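Local coordinates for protein abietadiene synthase, chloroplastic (Abies grandis, PDB 3S9V) that belongs to the terpene synthases, built as an almost wholly helical chloroplast enzyme that carries both a terpene synthase N-terminal domain and a metal-binding domain, at residues A[28-33]-A[471-476]; A[37-42]-A[460-465]; A[539-544]-A[552-557]; A[558-563]-A[601-606]. All coordinates share one frame; numbering follows the deposited sequence.

Contact 1 (A[28-33]-A[471-476])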
loop_
_atom_site.group_PDB
_atom_site.type_symbol
_atom_site.label_atom_id
_atom_site.label_comp_id
_atom_site.label_asym_id
_atom_site.label_seq_id
_atom_site.Cartn_x
_atom_site.Cartn_y
_atom_site.Cartn_z
ATOM N N SER A 28 -21.084 23.603 4.136
ATOM C CA SER A 28 -19.980 23.617 3.177
ATOM C C SER A 28 -19.157 22.324 3.214
ATOM O O SER A 28 -19.304 21.498 4.122
ATOM C CB SER A 28 -19.066 24.819 3.444
ATOM O OG SER A 28 -18.521 24.773 4.753
ATOM N N ASP A 29 -18.290 22.158 2.220
ATOM C CA ASP A 29 -17.449 20.971 2.136
ATOM C C ASP A 29 -16.524 20.834 3.339
ATOM O O ASP A 29 -16.015 19.750 3.610
ATOM C CB ASP A 29 -16.622 20.988 0.845
ATOM C CG ASP A 29 -17.483 20.844 -0.401
ATOM O OD1 ASP A 29 -18.364 19.957 -0.413
ATOM O OD2 ASP A 29 -17.275 21.610 -1.368
ATOM N N GLU A 30 -16.309 21.929 4.060
ATOM C CA GLU A 30 -15.450 21.893 5.235
ATOM C C GLU A 30 -16.182 21.218 6.392
ATOM O O GLU A 30 -15.584 20.465 7.164
ATOM C CB GLU A 30 -15.033 23.305 5.642
ATOM C CG GLU A 30 -14.019 23.330 6.773
ATOM C CD GLU A 30 -12.682 22.710 6.381
ATOM O OE1 GLU A 30 -11.872 22.422 7.289
ATOM O OE2 GLU A 30 -12.437 22.519 5.169
ATOM N N LYS A 31 -17.478 21.492 6.508
ATOM C CA LYS A 31 -18.279 20.889 7.563
ATOM C C LYS A 31 -18.463 19.413 7.242
ATOM O O LYS A 31 -18.432 18.565 8.132
ATOM C CB LYS A 31 -19.647 21.566 7.660
ATOM C CG LYS A 31 -20.580 20.923 8.678
ATOM C CD LYS A 31 -21.995 21.456 8.534
ATOM C CE LYS A 31 -22.961 20.733 9.460
ATOM N NZ LYS A 31 -24.363 21.205 9.273
ATOM N N ARG A 32 -18.658 19.115 5.963
ATOM C CA ARG A 32 -18.839 17.743 5.523
ATOM C C ARG A 32 -17.582 16.937 5.865
ATOM O O ARG A 32 -17.671 15.790 6.308
ATOM C CB ARG A 32 -19.112 17.707 4.013
ATOM C CG ARG A 32 -19.323 16.308 3.430
ATOM C CD ARG A 32 -20.406 15.515 4.182
ATOM N NE ARG A 32 -20.772 14.290 3.469
ATOM C CZ ARG A 32 -21.421 13.260 4.010
ATOM N NH1 ARG A 32 -21.784 13.294 5.285
ATOM N NH2 ARG A 32 -21.702 12.189 3.274
ATOM N N ILE A 33 -16.416 17.552 5.659
ATOM C CA ILE A 33 -15.132 16.925 5.952
ATOM C C ILE A 33 -15.054 16.607 7.444
ATOM O O ILE A 33 -14.612 15.529 7.842
ATOM C CB ILE A 33 -13.956 17.866 5.555
ATOM C CG1 ILE A 33 -13.829 17.917 4.030
ATOM C CG2 ILE A 33 -12.647 17.401 6.201
ATOM C CD1 ILE A 33 -12.785 18.886 3.529
ATOM N N PHE A 471 -8.447 15.852 -0.799
ATOM C CA PHE A 471 -7.443 16.009 -1.842
ATOM C C PHE A 471 -7.601 17.324 -2.591
ATOM O O PHE A 471 -6.609 17.999 -2.882
ATOM C CB PHE A 471 -7.509 14.849 -2.830
ATOM C CG PHE A 471 -6.439 14.889 -3.882
ATOM C CD1 PHE A 471 -6.590 15.676 -5.019
ATOM C CD2 PHE A 471 -5.269 14.142 -3.732
ATOM C CE1 PHE A 471 -5.595 15.716 -5.994
ATOM C CE2 PHE A 471 -4.265 14.175 -4.699
ATOM C CZ PHE A 471 -4.430 14.964 -5.834
ATOM N N ASN A 472 -8.839 17.693 -2.906
ATOM C CA ASN A 472 -9.081 18.946 -3.619
ATOM C C ASN A 472 -8.860 20.154 -2.710
ATOM O O ASN A 472 -8.359 21.183 -3.156
ATOM C CB ASN A 472 -10.499 18.977 -4.203
ATOM C CG ASN A 472 -10.687 17.961 -5.315
ATOM O OD1 ASN A 472 -9.752 17.669 -6.067
ATOM N ND2 ASN A 472 -11.896 17.428 -5.436
ATOM N N LYS A 473 -9.228 20.028 -1.438
ATOM C CA LYS A 473 -9.033 21.126 -0.493
ATOM C C LYS A 473 -7.545 21.431 -0.371
ATOM O O LYS A 473 -7.146 22.590 -0.299
ATOM C CB LYS A 473 -9.578 20.763 0.888
ATOM C CG LYS A 473 -9.165 21.740 1.986
ATOM C CD LYS A 473 -9.495 21.197 3.372
ATOM C CE LYS A 473 -8.900 22.070 4.462
ATOM N NZ LYS A 473 -9.069 21.453 5.807
ATOM N N VAL A 474 -6.733 20.380 -0.342
ATOM C CA VAL A 474 -5.281 20.529 -0.233
ATOM C C VAL A 474 -4.680 21.110 -1.521
ATOM O O VAL A 474 -3.866 22.041 -1.483
ATOM C CB VAL A 474 -4.608 19.165 0.064
ATOM C CG1 VAL A 474 -3.098 19.312 0.068
ATOM C CG2 VAL A 474 -5.091 18.635 1.396
ATOM N N GLN A 475 -5.093 20.550 -2.655
ATOM C CA GLN A 475 -4.612 20.985 -3.957
ATOM C C GLN A 475 -4.967 22.454 -4.200
ATOM O O GLN A 475 -4.226 23.180 -4.857
ATOM C CB GLN A 475 -5.226 20.106 -5.050
ATOM C CG GLN A 475 -4.771 20.442 -6.450
ATOM C CD GLN A 475 -5.548 19.691 -7.511
ATOM O OE1 GLN A 475 -6.752 19.894 -7.677
ATOM N NE2 GLN A 475 -4.862 18.814 -8.238
ATOM N N SER A 476 -6.102 22.889 -3.666
ATOM C CA SER A 476 -6.536 24.271 -3.827
ATOM C C SER A 476 -5.553 25.193 -3.111
ATOM O O SER A 476 -5.106 26.198 -3.665
ATOM C CB SER A 476 -7.940 24.451 -3.252
ATOM O OG SER A 476 -8.366 25.796 -3.380
#
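With CG placed anti to the backbone N (chi1 169°) and the rest of its chain drawn out straight, K473 reaches away from helix 461-491 toward the first turn of helix 29-46, where E30 waits. E30 also starts anti to N, but a bend at chi2 (65°) swings its carboxylate round to the incoming ammonium. The salt bridge runs from K473 NZ to E30 OE1 at 3.3 Å, and as a hydrogen bond it is weak. The other oxygen, E30 OE2, lies 3.6 Å from K473 NZ and just as close to K473 CE, so the lysine end passes obliquely beside the whole carboxylate rather than meeting one oxygen squarely. Deeper in, I33 CD1 touches the lysine stem at K473 CD, 4.0 Å away. Lysine suits this place because its methylenes can lie against isoleucine while its charge stays near the surface; I33 itself is buried, packing on L469 and L466, one and two turns earlier than K473. The chemistry is thus a long ion pair on the solvent side of a small apolar contact. With the glutamate exposed, solvent probably weakens the pair, while the methylene-isoleucine contact is the more shielded part.

Contact 2 (A[37-42]-A[460-465])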
loop_
_atom_site.group_PDB
_atom_site.type_symbol
_atom_site.label_atom_id
_atom_site.label_comp_id
_atom_site.label_asym_id
_atom_site.label_seq_id
_atom_site.Cartn_x
_atom_site.Cartn_y
_atom_site.Cartn_z
ATOM N N ILE A 37 -15.010 12.801 9.131
ATOM C CA ILE A 37 -13.933 12.443 10.039
ATOM C C ILE A 37 -14.442 11.896 11.363
ATOM O O ILE A 37 -13.895 10.929 11.889
ATOM C CB ILE A 37 -12.998 13.651 10.311
ATOM C CG1 ILE A 37 -12.272 14.049 9.024
ATOM C CG2 ILE A 37 -11.962 13.294 11.358
ATOM C CD1 ILE A 37 -11.308 15.204 9.196
ATOM N N SER A 38 -15.485 12.506 11.914
ATOM C CA SER A 38 -16.002 12.016 13.183
ATOM C C SER A 38 -16.726 10.682 12.972
ATOM O O SER A 38 -16.740 9.829 13.858
ATOM C CB SER A 38 -16.938 13.052 13.824
ATOM O OG SER A 38 -18.114 13.228 13.056
ATOM N N GLU A 39 -17.307 10.499 11.789
ATOM C CA GLU A 39 -18.024 9.267 11.483
ATOM C C GLU A 39 -17.066 8.104 11.268
ATOM O O GLU A 39 -17.351 6.969 11.652
ATOM C CB GLU A 39 -18.904 9.458 10.245
ATOM C CG GLU A 39 -20.143 10.299 10.507
ATOM C CD GLU A 39 -21.007 10.483 9.273
ATOM O OE1 GLU A 39 -22.139 10.998 9.411
ATOM O OE2 GLU A 39 -20.555 10.118 8.166
ATOM N N ILE A 40 -15.930 8.399 10.648
ATOM C CA ILE A 40 -14.918 7.387 10.385
ATOM C C ILE A 40 -14.174 7.059 11.676
ATOM O O ILE A 40 -13.737 5.924 11.881
ATOM C CB ILE A 40 -13.936 7.870 9.296
ATOM C CG1 ILE A 40 -14.658 7.902 7.948
ATOM C CG2 ILE A 40 -12.716 6.964 9.238
ATOM C CD1 ILE A 40 -13.827 8.479 6.824
ATOM N N LYS A 41 -14.038 8.046 12.553
ATOM C CA LYS A 41 -13.380 7.793 13.832
ATOM C C LYS A 41 -14.262 6.838 14.636
ATOM O O LYS A 41 -13.763 5.990 15.369
ATOM C CB LYS A 41 -13.174 9.088 14.622
ATOM C CG LYS A 41 -11.982 9.917 14.180
ATOM C CD LYS A 41 -11.755 11.070 15.142
ATOM C CE LYS A 41 -10.494 11.845 14.809
ATOM N NZ LYS A 41 -10.249 12.923 15.811
ATOM N N ASN A 42 -15.576 6.981 14.498
ATOM C CA ASN A 42 -16.492 6.101 15.213
ATOM C C ASN A 42 -16.362 4.684 14.650
ATOM O O ASN A 42 -16.416 3.713 15.398
ATOM C CB ASN A 42 -17.940 6.587 15.085
ATOM C CG ASN A 42 -18.897 5.821 15.992
ATOM O OD1 ASN A 42 -18.796 5.888 17.221
ATOM N ND2 ASN A 42 -19.827 5.083 15.389
ATOM N N ASN A 460 -16.270 1.351 1.622
ATOM C CA ASN A 460 -17.225 2.326 2.123
ATOM C C ASN A 460 -17.156 3.629 1.330
ATOM O O ASN A 460 -16.075 4.118 1.014
ATOM C CB ASN A 460 -16.908 2.586 3.602
ATOM C CG ASN A 460 -17.910 3.497 4.268
ATOM O OD1 ASN A 460 -18.063 4.655 3.890
ATOM N ND2 ASN A 460 -18.602 2.974 5.278
ATOM N N GLU A 461 -18.323 4.185 1.027
ATOM C CA GLU A 461 -18.431 5.438 0.287
ATOM C C GLU A 461 -17.829 6.619 1.055
ATOM O O GLU A 461 -17.348 7.578 0.454
ATOM C CB GLU A 461 -19.901 5.738 -0.006
ATOM C CG GLU A 461 -20.588 4.743 -0.927
ATOM C CD GLU A 461 -20.350 5.041 -2.392
ATOM O OE1 GLU A 461 -20.907 4.313 -3.242
ATOM O OE2 GLU A 461 -19.612 6.006 -2.693
ATOM N N LYS A 462 -17.859 6.549 2.379
ATOM C CA LYS A 462 -17.339 7.633 3.204
ATOM C C LYS A 462 -15.829 7.851 3.128
ATOM O O LYS A 462 -15.370 8.991 3.195
ATOM C CB LYS A 462 -17.785 7.436 4.655
ATOM C CG LYS A 462 -19.286 7.570 4.806
ATOM C CD LYS A 462 -19.754 7.434 6.240
ATOM C CE LYS A 462 -21.261 7.668 6.317
ATOM N NZ LYS A 462 -21.814 7.394 7.673
ATOM N N TYR A 463 -15.054 6.777 2.990
ATOM C CA TYR A 463 -13.610 6.922 2.883
ATOM C C TYR A 463 -13.311 7.697 1.602
ATOM O O TYR A 463 -12.555 8.664 1.610
ATOM C CB TYR A 463 -12.908 5.558 2.787
ATOM C CG TYR A 463 -12.937 4.695 4.030
ATOM C CD1 TYR A 463 -12.793 5.252 5.298
ATOM C CD2 TYR A 463 -13.035 3.308 3.928
ATOM C CE1 TYR A 463 -12.742 4.450 6.437
ATOM C CE2 TYR A 463 -12.982 2.493 5.057
ATOM C CZ TYR A 463 -12.837 3.070 6.310
ATOM O OH TYR A 463 -12.790 2.273 7.436
ATOM N N LEU A 464 -13.914 7.254 0.502
ATOM C CA LEU A 464 -13.706 7.868 -0.803
ATOM C C LEU A 464 -14.211 9.304 -0.872
ATOM O O LEU A 464 -13.575 10.166 -1.482
ATOM C CB LEU A 464 -14.388 7.036 -1.894
ATOM C CG LEU A 464 -14.107 7.532 -3.316
ATOM C CD1 LEU A 464 -12.595 7.633 -3.537
ATOM C CD2 LEU A 464 -14.736 6.596 -4.324
ATOM N N GLU A 465 -15.358 9.559 -0.256
ATOM C CA GLU A 465 -15.918 10.898 -0.254
ATOM C C GLU A 465 -14.937 11.834 0.443
ATOM O O GLU A 465 -14.651 12.926 -0.047
ATOM C CB GLU A 465 -17.258 10.905 0.481
ATOM C CG GLU A 465 -17.952 12.255 0.502
ATOM C CD GLU A 465 -19.302 12.206 1.194
ATOM O OE1 GLU A 465 -19.991 13.249 1.217
ATOM O OE2 GLU A 465 -19.673 11.129 1.711
#
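K462 and Y463, near the start of helix 461-491, meet E39 and I40 of helix 29-46. N460, just before helix 461-491, is its N-cap: its OD1 turns back to the backbone N of K462 in a capping bond modelled too short to be trusted in detail, and N460 ND2 is held by P456 O. Asparagine fits such a place, being short and able to accept from an early helical N-H. K462 CG lies beside the backbone N (chi1 -66°) and the chain beyond it is extended, which carries NZ across E39 at about a right angle. K462 NZ lies 3.0 Å from E39 OE2 in a salt bridge whose hydrogen bond is weak. The short segments of the two helices run closer to antiparallel than parallel, 138° between directions with axes 10.3 Å apart, a helix-helix packing that brings the N-terminal helix of the chain against one lying more than 400 residues later. At Y463 the phenol ring offers its edge to I40: I40 CD1 is 3.7 Å from Y463 CD1, and I40 CG2 lies in the ring plane, 3.8 Å from Y463 CE1. Branched isoleucine can thus lay two methyls along one ring edge. The hydroxyl of buried Y463 bonds Y457 O, and its ring also packs on A276, T279 and V280 of helix 269-282. Finally, E465 OE1 forms a salt bridge with R32 NE.

Contact 3 (A[539-544]-A[552-557])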
loop_
_atom_site.group_PDB
_atom_site.type_symbol
_atom_site.label_atom_id
_atom_site.label_comp_id
_atom_site.label_asym_id
_atom_site.label_seq_id
_atom_site.Cartn_x
_atom_site.Cartn_y
_atom_site.Cartn_z
ATOM N N ASP A 539 24.227 25.974 -11.660
ATOM C CA ASP A 539 24.521 26.406 -13.024
ATOM C C ASP A 539 25.628 27.461 -13.006
ATOM O O ASP A 539 26.515 27.463 -13.863
ATOM C CB ASP A 539 23.272 26.986 -13.707
ATOM C CG ASP A 539 22.177 25.948 -13.925
ATOM O OD1 ASP A 539 22.502 24.769 -14.198
ATOM O OD2 ASP A 539 20.983 26.319 -13.844
ATOM N N LEU A 540 25.573 28.353 -12.022
ATOM C CA LEU A 540 26.572 29.402 -11.893
ATOM C C LEU A 540 27.973 28.804 -11.742
ATOM O O LEU A 540 28.869 29.118 -12.518
ATOM C CB LEU A 540 26.262 30.287 -10.685
ATOM C CG LEU A 540 27.114 31.555 -10.611
ATOM C CD1 LEU A 540 26.764 32.457 -11.804
ATOM C CD2 LEU A 540 26.869 32.282 -9.297
ATOM N N TYR A 541 28.155 27.941 -10.743
ATOM C CA TYR A 541 29.452 27.313 -10.509
ATOM C C TYR A 541 29.857 26.362 -11.622
ATOM O O TYR A 541 31.030 26.058 -11.775
ATOM C CB TYR A 541 29.466 26.553 -9.179
ATOM C CG TYR A 541 29.651 27.440 -7.974
ATOM C CD1 TYR A 541 28.690 28.389 -7.627
ATOM C CD2 TYR A 541 30.812 27.370 -7.210
ATOM C CE1 TYR A 541 28.888 29.255 -6.552
ATOM C CE2 TYR A 541 31.020 28.232 -6.132
ATOM C CZ TYR A 541 30.057 29.174 -5.813
ATOM O OH TYR A 541 30.279 30.058 -4.781
ATOM N N ASP A 542 28.893 25.888 -12.398
ATOM C CA ASP A 542 29.206 24.968 -13.485
ATOM C C ASP A 542 29.204 25.696 -14.827
ATOM O O ASP A 542 29.326 25.072 -15.880
ATOM C CB ASP A 542 28.195 23.814 -13.510
ATOM C CG ASP A 542 28.513 22.780 -14.575
ATOM O OD1 ASP A 542 29.671 22.313 -14.619
ATOM O OD2 ASP A 542 27.609 22.432 -15.365
ATOM N N ALA A 543 29.073 27.020 -14.776
ATOM C CA ALA A 543 29.043 27.838 -15.985
ATOM C C ALA A 543 30.404 27.855 -16.675
ATOM O O ALA A 543 30.570 28.476 -17.726
ATOM C CB ALA A 543 28.608 29.263 -15.645
ATOM N N HIS A 544 31.373 27.166 -16.077
ATOM C CA HIS A 544 32.724 27.090 -16.626
ATOM C C HIS A 544 33.353 28.469 -16.810
ATOM O O HIS A 544 34.245 28.651 -17.641
ATOM C CB HIS A 544 32.703 26.332 -17.958
ATOM C CG HIS A 544 32.419 24.868 -17.812
ATOM N ND1 HIS A 544 31.995 24.083 -18.863
ATOM C CD2 HIS A 544 32.514 24.042 -16.741
ATOM C CE1 HIS A 544 31.839 22.838 -18.445
ATOM N NE2 HIS A 544 32.148 22.787 -17.163
ATOM N N LEU A 552 34.422 35.091 -5.373
ATOM C CA LEU A 552 33.804 36.295 -4.839
ATOM C C LEU A 552 32.458 35.915 -4.237
ATOM O O LEU A 552 32.081 36.417 -3.179
ATOM C CB LEU A 552 33.589 37.337 -5.940
ATOM C CG LEU A 552 34.817 37.855 -6.689
ATOM C CD1 LEU A 552 34.351 38.728 -7.846
ATOM C CD2 LEU A 552 35.726 38.637 -5.750
ATOM N N PHE A 553 31.735 35.023 -4.909
ATOM C CA PHE A 553 30.437 34.587 -4.408
ATOM C C PHE A 553 30.628 33.845 -3.083
ATOM O O PHE A 553 29.974 34.152 -2.082
ATOM C CB PHE A 553 29.743 33.680 -5.434
ATOM C CG PHE A 553 28.255 33.523 -5.204
ATOM C CD1 PHE A 553 27.766 32.653 -4.229
ATOM C CD2 PHE A 553 27.339 34.261 -5.960
ATOM C CE1 PHE A 553 26.393 32.522 -4.010
ATOM C CE2 PHE A 553 25.963 34.137 -5.748
ATOM C CZ PHE A 553 25.492 33.266 -4.771
ATOM N N THR A 554 31.537 32.877 -3.077
ATOM C CA THR A 554 31.809 32.099 -1.871
ATOM C C THR A 554 32.220 33.011 -0.716
ATOM O O THR A 554 31.758 32.841 0.423
ATOM C CB THR A 554 32.923 31.056 -2.125
ATOM O OG1 THR A 554 32.544 30.221 -3.224
ATOM C CG2 THR A 554 33.136 30.185 -0.904
ATOM N N GLU A 555 33.083 33.980 -1.016
ATOM C CA GLU A 555 33.561 34.925 -0.011
ATOM C C GLU A 555 32.439 35.840 0.479
ATOM O O GLU A 555 32.383 36.197 1.662
ATOM C CB GLU A 555 34.694 35.781 -0.586
ATOM C CG GLU A 555 35.188 36.879 0.356
ATOM C CD GLU A 555 36.075 36.348 1.468
ATOM O OE1 GLU A 555 35.645 35.437 2.207
ATOM O OE2 GLU A 555 37.211 36.849 1.603
ATOM N N SER A 556 31.556 36.227 -0.432
ATOM C CA SER A 556 30.441 37.099 -0.079
ATOM C C SER A 556 29.570 36.399 0.951
ATOM O O SER A 556 29.144 37.007 1.932
ATOM C CB SER A 556 29.596 37.438 -1.314
ATOM O OG SER A 556 30.330 38.191 -2.267
ATOM N N VAL A 557 29.307 35.117 0.718
ATOM C CA VAL A 557 28.486 34.325 1.626
ATOM C C VAL A 557 29.164 34.187 2.992
ATOM O O VAL A 557 28.498 34.198 4.027
ATOM C CB VAL A 557 28.219 32.919 1.038
ATOM C CG1 VAL A 557 27.367 32.108 1.984
ATOM C CG2 VAL A 557 27.529 33.044 -0.308
#
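Y541 OH and T554 OG1 stand 2.8 Å apart in a hydrogen bond for which either hydroxyl could be the donor. The threonine oxygen lies in the plane of the tyrosine ring, at its edge, and the two side chains cross at about a right angle. Beside this bond the same Y541 OH rests against F553, 3.7 Å from F553 CD1, while L540 CD2 packs on the phenylalanine ring at F553 CD2, 3.9 Å away. The residue types fit: a long tyrosine carries its one polar atom across to the facing helix, threonine supplies a short hydroxyl, and leucine and phenylalanine give apolar packing alongside. F553 reaches across because CG is anti to the backbone N (chi1 -162°). Further out, T554 OG1 has a second, weak partner in L550 O. Within helix 547-559, S556 OG bonds L552 O, one turn back, at 2.7 Å, and that carbonyl also accepts S556 N from the opposite face of its plane. L540 and Y541 are the two variable positions of DDLYD, the aspartate-rich DDxxD signature by which this family typically binds metal. D539 takes no part in the contact; its OD2 bonds T500 OG1. Helix 570-594 meets F553 through M572, C575 and an edge-to-face F576, and helix 599-621 flanks Y541 with L610 and T614, so the end of helix 521-541 and helix 547-559 pack against both in this domain's helical bundle.

Contact 4 (A[558-563]-A[601-606])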
loop_
_atom_site.group_PDB
_atom_site.type_symbol
_atom_site.label_atom_id
_atom_site.label_comp_id
_atom_site.label_asym_id
_atom_site.label_seq_id
_atom_site.Cartn_x
_atom_site.Cartn_y
_atom_site.Cartn_z
ATOM N N LYS A 558 30.489 34.073 2.995
ATOM C CA LYS A 558 31.229 33.938 4.242
ATOM C C LYS A 558 31.164 35.187 5.137
ATOM O O LYS A 558 30.913 35.084 6.344
ATOM C CB LYS A 558 32.694 33.611 3.959
ATOM C CG LYS A 558 33.514 33.428 5.226
ATOM C CD LYS A 558 35.012 33.458 4.962
ATOM C CE LYS A 558 35.789 33.326 6.265
ATOM N NZ LYS A 558 37.252 33.496 6.067
ATOM N N ARG A 559 31.411 36.360 4.562
ATOM C CA ARG A 559 31.370 37.587 5.355
ATOM C C ARG A 559 29.936 38.129 5.445
ATOM O O ARG A 559 29.621 38.951 6.303
ATOM C CB ARG A 559 32.313 38.638 4.756
ATOM C CG ARG A 559 32.074 38.927 3.297
ATOM C CD ARG A 559 32.950 40.062 2.783
ATOM N NE ARG A 559 34.354 39.692 2.613
ATOM C CZ ARG A 559 35.248 40.452 1.983
ATOM N NH1 ARG A 559 34.880 41.618 1.468
ATOM N NH2 ARG A 559 36.506 40.049 1.859
ATOM N N TRP A 560 29.080 37.634 4.558
ATOM C CA TRP A 560 27.669 38.010 4.483
ATOM C C TRP A 560 27.384 39.514 4.420
ATOM O O TRP A 560 26.733 40.071 5.307
ATOM C CB TRP A 560 26.889 37.368 5.643
ATOM C CG TRP A 560 25.399 37.352 5.428
ATOM C CD1 TRP A 560 24.485 38.221 5.949
ATOM C CD2 TRP A 560 24.669 36.480 4.556
ATOM N NE1 TRP A 560 23.234 37.952 5.451
ATOM C CE2 TRP A 560 23.318 36.888 4.594
ATOM C CE3 TRP A 560 25.027 35.397 3.743
ATOM C CZ2 TRP A 560 22.322 36.252 3.851
ATOM C CZ3 TRP A 560 24.037 34.763 3.004
ATOM C CH2 TRP A 560 22.699 35.195 3.063
ATOM N N ASP A 561 27.879 40.160 3.365
ATOM C CA ASP A 561 27.654 41.586 3.133
ATOM C C ASP A 561 27.704 41.839 1.633
ATOM O O ASP A 561 27.757 40.891 0.845
ATOM C CB ASP A 561 28.698 42.458 3.851
ATOM C CG ASP A 561 30.116 42.209 3.365
ATOM O OD1 ASP A 561 30.321 42.058 2.141
ATOM O OD2 ASP A 561 31.032 42.184 4.213
ATOM N N LEU A 562 27.686 43.109 1.235
ATOM C CA LEU A 562 27.724 43.464 -0.177
ATOM C C LEU A 562 29.026 44.172 -0.534
ATOM O O LEU A 562 29.060 45.001 -1.437
ATOM C CB LEU A 562 26.536 44.369 -0.520
ATOM C CG LEU A 562 25.150 43.823 -0.168
ATOM C CD1 LEU A 562 24.085 44.840 -0.542
ATOM C CD2 LEU A 562 24.909 42.516 -0.900
ATOM N N SER A 563 30.101 43.832 0.166
ATOM C CA SER A 563 31.400 44.458 -0.073
ATOM C C SER A 563 32.149 43.967 -1.310
ATOM O O SER A 563 33.224 44.484 -1.620
ATOM C CB SER A 563 32.301 44.255 1.140
ATOM O OG SER A 563 32.539 42.873 1.342
ATOM N N TYR A 601 23.913 29.474 11.137
ATOM C CA TYR A 601 23.510 28.130 10.732
ATOM C C TYR A 601 23.332 28.065 9.214
ATOM O O TYR A 601 23.876 27.181 8.540
ATOM C CB TYR A 601 22.199 27.774 11.438
ATOM C CG TYR A 601 21.556 26.479 11.002
ATOM C CD1 TYR A 601 21.944 25.258 11.553
ATOM C CD2 TYR A 601 20.547 26.474 10.045
ATOM C CE1 TYR A 601 21.338 24.064 11.160
ATOM C CE2 TYR A 601 19.940 25.290 9.646
ATOM C CZ TYR A 601 20.337 24.089 10.207
ATOM O OH TYR A 601 19.728 22.919 9.808
ATOM N N ILE A 602 22.571 29.019 8.691
ATOM C CA ILE A 602 22.304 29.110 7.265
ATOM C C ILE A 602 23.592 29.330 6.474
ATOM O O ILE A 602 23.751 28.792 5.371
ATOM C CB ILE A 602 21.298 30.249 6.981
ATOM C CG1 ILE A 602 19.941 29.875 7.578
ATOM C CG2 ILE A 602 21.149 30.488 5.485
ATOM C CD1 ILE A 602 18.826 30.833 7.222
ATOM N N GLN A 603 24.514 30.103 7.038
ATOM C CA GLN A 603 25.782 30.379 6.363
ATOM C C GLN A 603 26.653 29.130 6.303
ATOM O O GLN A 603 27.303 28.869 5.297
ATOM C CB GLN A 603 26.560 31.485 7.081
ATOM C CG GLN A 603 25.867 32.833 7.129
ATOM C CD GLN A 603 26.692 33.879 7.862
ATOM O OE1 GLN A 603 26.153 34.861 8.370
ATOM N NE2 GLN A 603 28.007 33.680 7.908
ATOM N N ASN A 604 26.664 28.363 7.389
ATOM C CA ASN A 604 27.458 27.149 7.445
ATOM C C ASN A 604 26.875 26.104 6.491
ATOM O O ASN A 604 27.615 25.396 5.806
ATOM C CB ASN A 604 27.490 26.614 8.878
ATOM C CG ASN A 604 28.497 25.502 9.061
ATOM O OD1 ASN A 604 28.141 24.374 9.391
ATOM N ND2 ASN A 604 29.769 25.816 8.845
ATOM N N VAL A 605 25.548 26.008 6.437
ATOM C CA VAL A 605 24.920 25.054 5.531
ATOM C C VAL A 605 25.421 25.354 4.124
ATOM O O VAL A 605 25.880 24.452 3.417
ATOM C CB VAL A 605 23.380 25.165 5.538
ATOM C CG1 VAL A 605 22.778 24.319 4.395
ATOM C CG2 VAL A 605 22.836 24.707 6.880
ATOM N N TRP A 606 25.343 26.628 3.733
ATOM C CA TRP A 606 25.785 27.057 2.405
ATOM C C TRP A 606 27.304 26.982 2.218
ATOM O O TRP A 606 27.786 26.709 1.114
ATOM C CB TRP A 606 25.281 28.481 2.104
ATOM C CG TRP A 606 23.851 28.505 1.627
ATOM C CD1 TRP A 606 22.764 28.944 2.318
ATOM C CD2 TRP A 606 23.357 27.984 0.386
ATOM N NE1 TRP A 606 21.617 28.722 1.591
ATOM C CE2 TRP A 606 21.953 28.133 0.401
ATOM C CE3 TRP A 606 23.966 27.399 -0.737
ATOM C CZ2 TRP A 606 21.137 27.715 -0.666
ATOM C CZ3 TRP A 606 23.156 26.980 -1.799
ATOM C CH2 TRP A 606 21.753 27.143 -1.752
HETATM O O HOH W 1 29.720 36.243 8.983
#
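The indole of W560 and the side-chain amide of Q603 lie almost parallel, 9° between their planes, but the amide comes in obliquely at the root of the ring: Q603 OE1 is 3.8 Å from W560 CB and 3.9 Å from W560 CG. Elsewhere the indole meets Y580 with planes at about 40° and packs on F579 and F583, while W560 NE1 bonds N584 OD1, so tryptophan packs between the helices and still satisfies its one N-H. The Q603 chain is extended, which carries its nitrogen past W560 to the end of helix 547-559. There Q603 NE2 lies 3.6 Å from K558 O, too far for a direct bond, and a water bridges them, donating to K558 O at 3.1 Å and accepting from Q603 NE2 at 3.3 Å; glutamine suits the place because its N-H can reach the helix's carbonyl end through that water. W560 is the first residue to leave helical angles, with positive phi (52°), and the chain then enters an Asx turn at D561, where D561 OD1 accepts S563 N at 2.7 Å from above the carboxylate plane. R559 NH1 reaches S563 OG at 2.7 Å, in the guanidinium plane, while R559 NH2 pairs with E555.

How the contacts relate
The contacts form two pairs. Contacts 1 and 2, centres 14 Å apart, both join helix 29-46 to helix 461-491; contact 2 is nested inside the long chain loop closed by contact 1, and a salt bridge links the two. Contacts 3 and 4, centres 13 Å apart, share helix 547-559, follow one another in series, and both lie in the metal-binding domain of the terpene synthase family; V557 packs against Q603 and W606 between them. The pairs lie 42 to 53 Å apart, centre to centre, and do not touch. The first pair therefore brings the start of the chain onto a distant helix, whereas the second is local bundle packing among helices close in sequence.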